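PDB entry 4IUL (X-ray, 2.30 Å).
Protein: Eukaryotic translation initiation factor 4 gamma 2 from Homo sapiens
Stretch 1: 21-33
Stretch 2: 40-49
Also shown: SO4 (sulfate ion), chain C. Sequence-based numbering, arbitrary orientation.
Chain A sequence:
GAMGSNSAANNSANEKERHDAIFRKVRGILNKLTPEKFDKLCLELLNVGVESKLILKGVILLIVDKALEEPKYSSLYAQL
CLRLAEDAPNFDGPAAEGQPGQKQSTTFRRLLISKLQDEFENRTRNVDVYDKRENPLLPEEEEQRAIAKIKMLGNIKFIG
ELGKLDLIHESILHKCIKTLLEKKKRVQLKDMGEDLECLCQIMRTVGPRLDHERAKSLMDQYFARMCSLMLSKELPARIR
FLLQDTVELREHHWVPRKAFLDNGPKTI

Stretch 1 (21-33) AIFRKVRGILNKL
Stretch 2, residues 40-49: KLCLELLNVG

What forms the apolar centre of this contact? Two helices, 21-31 and 40-48, run nearly antiparallel, with 165° between their N-to-C directions and 10.2 Å between their axes at closest approach. Ile29, Leu41 and Val48 point their CA-to-CB bonds toward the opposite stretch, as does Ile22. Ile29 (m, t) sets its CG2 4.1 Å from Leu41 CB and 4.0 Å from Leu41 O, so the branched side chain lies against backbone as well as side chain; its CD1 reaches 4.3 Å from Leu45 N. Leu45 (t, p) starts sideways, but its end turns inward and brings CD1 to 4.0 Å from Val26 CG2, Val26 being in the t rotamer. Further along, Ile22 (m, t) meets Val48 (p), with Ile22 CG2 3.8 Å from Val48 CG2.

How is the register set? The nearest CA atoms pair in reverse order: Ile22 CA lies 7.4 Å from Val48 CA, Val26 CA 6.9 Å from Leu45 CA, and Ile29 CA 6.5 Å from Leu41 CA. The steps of three or four residues on each side are those of a helix presenting one face, and the shrinking distances show the two helices drawing together toward the Ile29-Leu41 end. Inside the first helix, backbone hydrogen bonds run from N of residue i+4 to O of residue i, such as Val26 N to Ile22 O at 2.8 Å and Leu30 N to Val26 O at 3.0 Å. In the second, Leu45 N to Leu41 O is 2.9 Å and Gly49 N to Leu45 O is 2.8 Å, whereas Val48 N to Glu44 O, 3.4 Å, is weak. Val48, at phi/psi -119/-13, is already stretched from the ideal helix, and Gly49 is the first residue to leave it, at -101/24.

What happens where the first helix ends? Lys32 departs from helical geometry at -91/26, and Leu33 follows extended at -80/124. This turn lies over Leu41 (m, t), whose CD1 comes 3.1 Å from Lys32 O, a tight approach of a methyl to a carbonyl oxygen, and 3.7 Å from Leu33 CA. Leu33 (t, p) starts sideways, yet its CD1 comes to 4.2 Å from Leu41 CD1. Leu41 is thus packed against helix and turn together.

Does charge pin the edge? No hydrogen bond or salt bridge crosses between the stretches; the edge is made of close approaches alone. Glu44 (t, t, chi3 -36°) has its CA-to-CB bond toward the first stretch, and its OE2 lies 3.7 Å from Ile29 CD1 and 3.9 Å from Lys25 CE. Lys32 (p, t, t, p) begins sideways but curls inward until its NZ is 3.9 Å from Leu41 CD2. Lys32 NZ is 4.5 Å from Glu44 OE1, beyond a salt bridge, so the opposite charges are merely neighbours. Away from this contact, Arg27 (t, p, t) binds a sulfate ion, probably from the crystallisation liquor, through NE to O2 at 2.9 Å and NH2 to O1 at 2.8 Å.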

# COMPACT_ATOMS: atom_id res chain seq x y z
N ALA A 21 -25.98 6.76 -7.01
CA ALA A 21 -25.94 5.97 -8.25
C ALA A 21 -24.53 6.00 -8.86
O ALA A 21 -24.09 5.03 -9.48
CB ALA A 21 -26.96 6.49 -9.27
N ILE A 22 -23.82 7.12 -8.68
CA ILE A 22 -22.46 7.23 -9.21
C ILE A 22 -21.55 6.25 -8.49
O ILE A 22 -20.74 5.56 -9.12
CB ILE A 22 -21.89 8.66 -9.02
CG1 ILE A 22 -22.63 9.64 -9.93
CG2 ILE A 22 -20.40 8.67 -9.36
CD1 ILE A 22 -22.16 11.10 -9.77
N PHE A 23 -21.69 6.19 -7.17
CA PHE A 23 -20.88 5.29 -6.37
C PHE A 23 -21.17 3.83 -6.71
O PHE A 23 -20.24 3.01 -6.70
CB PHE A 23 -21.10 5.59 -4.88
CG PHE A 23 -20.53 6.91 -4.44
CD1 PHE A 23 -21.19 7.70 -3.50
CD2 PHE A 23 -19.32 7.37 -4.97
CE1 PHE A 23 -20.67 8.93 -3.10
CE2 PHE A 23 -18.78 8.60 -4.58
CZ PHE A 23 -19.46 9.39 -3.64
N ARG A 24 -22.42 3.49 -7.01
CA ARG A 24 -22.75 2.11 -7.39
C ARG A 24 -22.06 1.82 -8.74
O ARG A 24 -21.59 0.70 -8.99
CB ARG A 24 -24.27 1.88 -7.52
CG ARG A 24 -25.07 2.01 -6.21
CD ARG A 24 -26.48 1.37 -6.30
NE ARG A 24 -27.35 2.02 -7.28
CZ ARG A 24 -27.98 3.18 -7.10
NH1 ARG A 24 -27.85 3.85 -5.96
NH2 ARG A 24 -28.75 3.67 -8.06
N LYS A 25 -22.01 2.83 -9.59
CA LYS A 25 -21.37 2.68 -10.90
C LYS A 25 -19.86 2.50 -10.77
O LYS A 25 -19.25 1.71 -11.49
CB LYS A 25 -21.66 3.91 -11.76
CG LYS A 25 -21.12 3.84 -13.18
CD LYS A 25 -21.47 5.13 -13.90
CE LYS A 25 -21.80 4.91 -15.37
NZ LYS A 25 -22.35 6.17 -15.94
N VAL A 26 -19.25 3.25 -9.85
CA VAL A 26 -17.81 3.14 -9.64
C VAL A 26 -17.44 1.74 -9.18
O VAL A 26 -16.44 1.17 -9.64
CB VAL A 26 -17.31 4.18 -8.62
CG1 VAL A 26 -15.85 3.90 -8.25
CG2 VAL A 26 -17.43 5.58 -9.21
N ARG A 27 -18.25 1.18 -8.29
CA ARG A 27 -18.03 -0.17 -7.78
C ARG A 27 -18.05 -1.18 -8.94
O ARG A 27 -17.20 -2.07 -9.01
CB ARG A 27 -19.10 -0.54 -6.74
CG ARG A 27 -19.05 -1.98 -6.25
CD ARG A 27 -17.69 -2.35 -5.68
NE ARG A 27 -17.65 -3.73 -5.19
CZ ARG A 27 -16.58 -4.30 -4.62
NH1 ARG A 27 -15.45 -3.61 -4.47
NH2 ARG A 27 -16.63 -5.56 -4.22
N GLY A 28 -19.03 -1.05 -9.83
CA GLY A 28 -19.11 -1.95 -10.98
C GLY A 28 -17.84 -1.87 -11.82
O GLY A 28 -17.26 -2.90 -12.18
N ILE A 29 -17.41 -0.66 -12.14
CA ILE A 29 -16.20 -0.43 -12.93
C ILE A 29 -14.98 -1.12 -12.30
O ILE A 29 -14.22 -1.81 -12.98
CB ILE A 29 -15.91 1.08 -13.06
CG1 ILE A 29 -17.01 1.74 -13.89
CG2 ILE A 29 -14.55 1.31 -13.69
CD1 ILE A 29 -16.86 3.25 -14.02
N LEU A 30 -14.80 -0.93 -10.99
CA LEU A 30 -13.68 -1.54 -10.30
C LEU A 30 -13.76 -3.06 -10.36
O LEU A 30 -12.74 -3.73 -10.47
CB LEU A 30 -13.66 -1.09 -8.83
CG LEU A 30 -13.36 0.38 -8.55
CD1 LEU A 30 -13.51 0.64 -7.05
CD2 LEU A 30 -11.96 0.72 -9.02
N ASN A 31 -14.98 -3.60 -10.29
CA ASN A 31 -15.15 -5.04 -10.33
C ASN A 31 -14.62 -5.66 -11.62
O ASN A 31 -13.89 -6.65 -11.58
CB ASN A 31 -16.62 -5.43 -10.15
CG ASN A 31 -17.06 -5.40 -8.69
OD1 ASN A 31 -16.25 -5.55 -7.78
ND2 ASN A 31 -18.37 -5.24 -8.47
N LYS A 32 -14.96 -5.08 -12.76
CA LYS A 32 -14.49 -5.62 -14.03
C LYS A 32 -13.18 -5.03 -14.55
O LYS A 32 -12.92 -5.05 -15.75
CB LYS A 32 -15.59 -5.49 -15.10
CG LYS A 32 -16.26 -4.13 -15.23
CD LYS A 32 -17.55 -4.28 -16.04
CE LYS A 32 -18.41 -3.02 -16.05
NZ LYS A 32 -17.91 -1.97 -16.97
N LEU A 33 -12.35 -4.53 -13.64
CA LEU A 33 -11.06 -3.93 -14.02
C LEU A 33 -10.01 -5.01 -14.28
O LEU A 33 -9.73 -5.84 -13.41
CB LEU A 33 -10.56 -2.99 -12.93
CG LEU A 33 -9.25 -2.25 -13.21
CD1 LEU A 33 -9.45 -1.28 -14.38
CD2 LEU A 33 -8.80 -1.49 -11.97
N LYS A 40 -9.62 1.44 -21.14
CA LYS A 40 -11.00 1.87 -21.38
C LYS A 40 -11.78 2.22 -20.11
O LYS A 40 -12.43 3.27 -20.04
CB LYS A 40 -11.75 0.79 -22.16
CG LYS A 40 -13.21 1.13 -22.44
CD LYS A 40 -13.94 -0.04 -23.10
CE LYS A 40 -15.39 0.33 -23.42
NZ LYS A 40 -16.14 -0.83 -23.99
N LEU A 41 -11.74 1.34 -19.12
CA LEU A 41 -12.47 1.57 -17.88
C LEU A 41 -11.88 2.76 -17.13
O LEU A 41 -12.60 3.47 -16.42
CB LEU A 41 -12.41 0.32 -17.00
CG LEU A 41 -12.95 -0.95 -17.66
CD1 LEU A 41 -12.79 -2.14 -16.72
CD2 LEU A 41 -14.41 -0.75 -18.03
N CYS A 42 -10.59 2.97 -17.30
CA CYS A 42 -9.90 4.08 -16.65
C CYS A 42 -10.48 5.38 -17.16
O CYS A 42 -10.71 6.32 -16.39
CB CYS A 42 -8.40 4.01 -16.96
SG CYS A 42 -7.37 5.17 -16.01
N LEU A 43 -10.74 5.44 -18.47
CA LEU A 43 -11.31 6.63 -19.09
C LEU A 43 -12.72 6.88 -18.59
O LEU A 43 -13.12 8.03 -18.38
CB LEU A 43 -11.32 6.49 -20.61
CG LEU A 43 -9.99 6.73 -21.33
CD1 LEU A 43 -10.11 6.31 -22.79
CD2 LEU A 43 -9.62 8.20 -21.23
N GLU A 44 -13.48 5.81 -18.40
CA GLU A 44 -14.85 5.93 -17.91
C GLU A 44 -14.85 6.49 -16.49
O GLU A 44 -15.63 7.39 -16.16
CB GLU A 44 -15.53 4.55 -17.92
CG GLU A 44 -17.05 4.62 -17.99
CD GLU A 44 -17.71 3.26 -17.79
OE1 GLU A 44 -17.13 2.25 -18.26
OE2 GLU A 44 -18.80 3.21 -17.17
N LEU A 45 -13.96 5.96 -15.65
CA LEU A 45 -13.85 6.41 -14.27
C LEU A 45 -13.51 7.89 -14.20
O LEU A 45 -14.02 8.61 -13.33
CB LEU A 45 -12.80 5.59 -13.53
CG LEU A 45 -12.66 5.88 -12.03
CD1 LEU A 45 -14.04 5.85 -11.38
CD2 LEU A 45 -11.74 4.85 -11.39
N LEU A 46 -12.65 8.34 -15.10
CA LEU A 46 -12.25 9.74 -15.15
C LEU A 46 -13.40 10.65 -15.58
O LEU A 46 -13.47 11.82 -15.19
CB LEU A 46 -11.08 9.93 -16.12
CG LEU A 46 -9.67 9.58 -15.63
CD1 LEU A 46 -8.70 9.54 -16.79
CD2 LEU A 46 -9.24 10.61 -14.60
N ASN A 47 -14.30 10.11 -16.39
CA ASN A 47 -15.42 10.88 -16.90
C ASN A 47 -16.46 11.23 -15.84
O ASN A 47 -17.08 12.30 -15.90
CB ASN A 47 -16.08 10.13 -18.06
CG ASN A 47 -17.26 10.89 -18.66
OD1 ASN A 47 -17.11 12.02 -19.12
ND2 ASN A 47 -18.43 10.26 -18.65
N VAL A 48 -16.65 10.34 -14.86
CA VAL A 48 -17.66 10.57 -13.82
C VAL A 48 -17.17 10.68 -12.37
O VAL A 48 -17.91 11.12 -11.49
CB VAL A 48 -18.74 9.47 -13.88
CG1 VAL A 48 -18.15 8.13 -13.45
CG2 VAL A 48 -19.92 9.85 -12.99
N GLY A 49 -15.92 10.30 -12.11
CA GLY A 49 -15.42 10.34 -10.75
C GLY A 49 -14.54 11.49 -10.30
O GLY A 49 -13.79 11.32 -9.34
S SO4 C . -20.29 -6.35 -5.09
O1 SO4 C . -18.90 -6.83 -5.22
O2 SO4 C . -20.30 -4.88 -5.01
O3 SO4 C . -21.07 -6.79 -6.26
O4 SO4 C . -20.88 -6.90 -3.86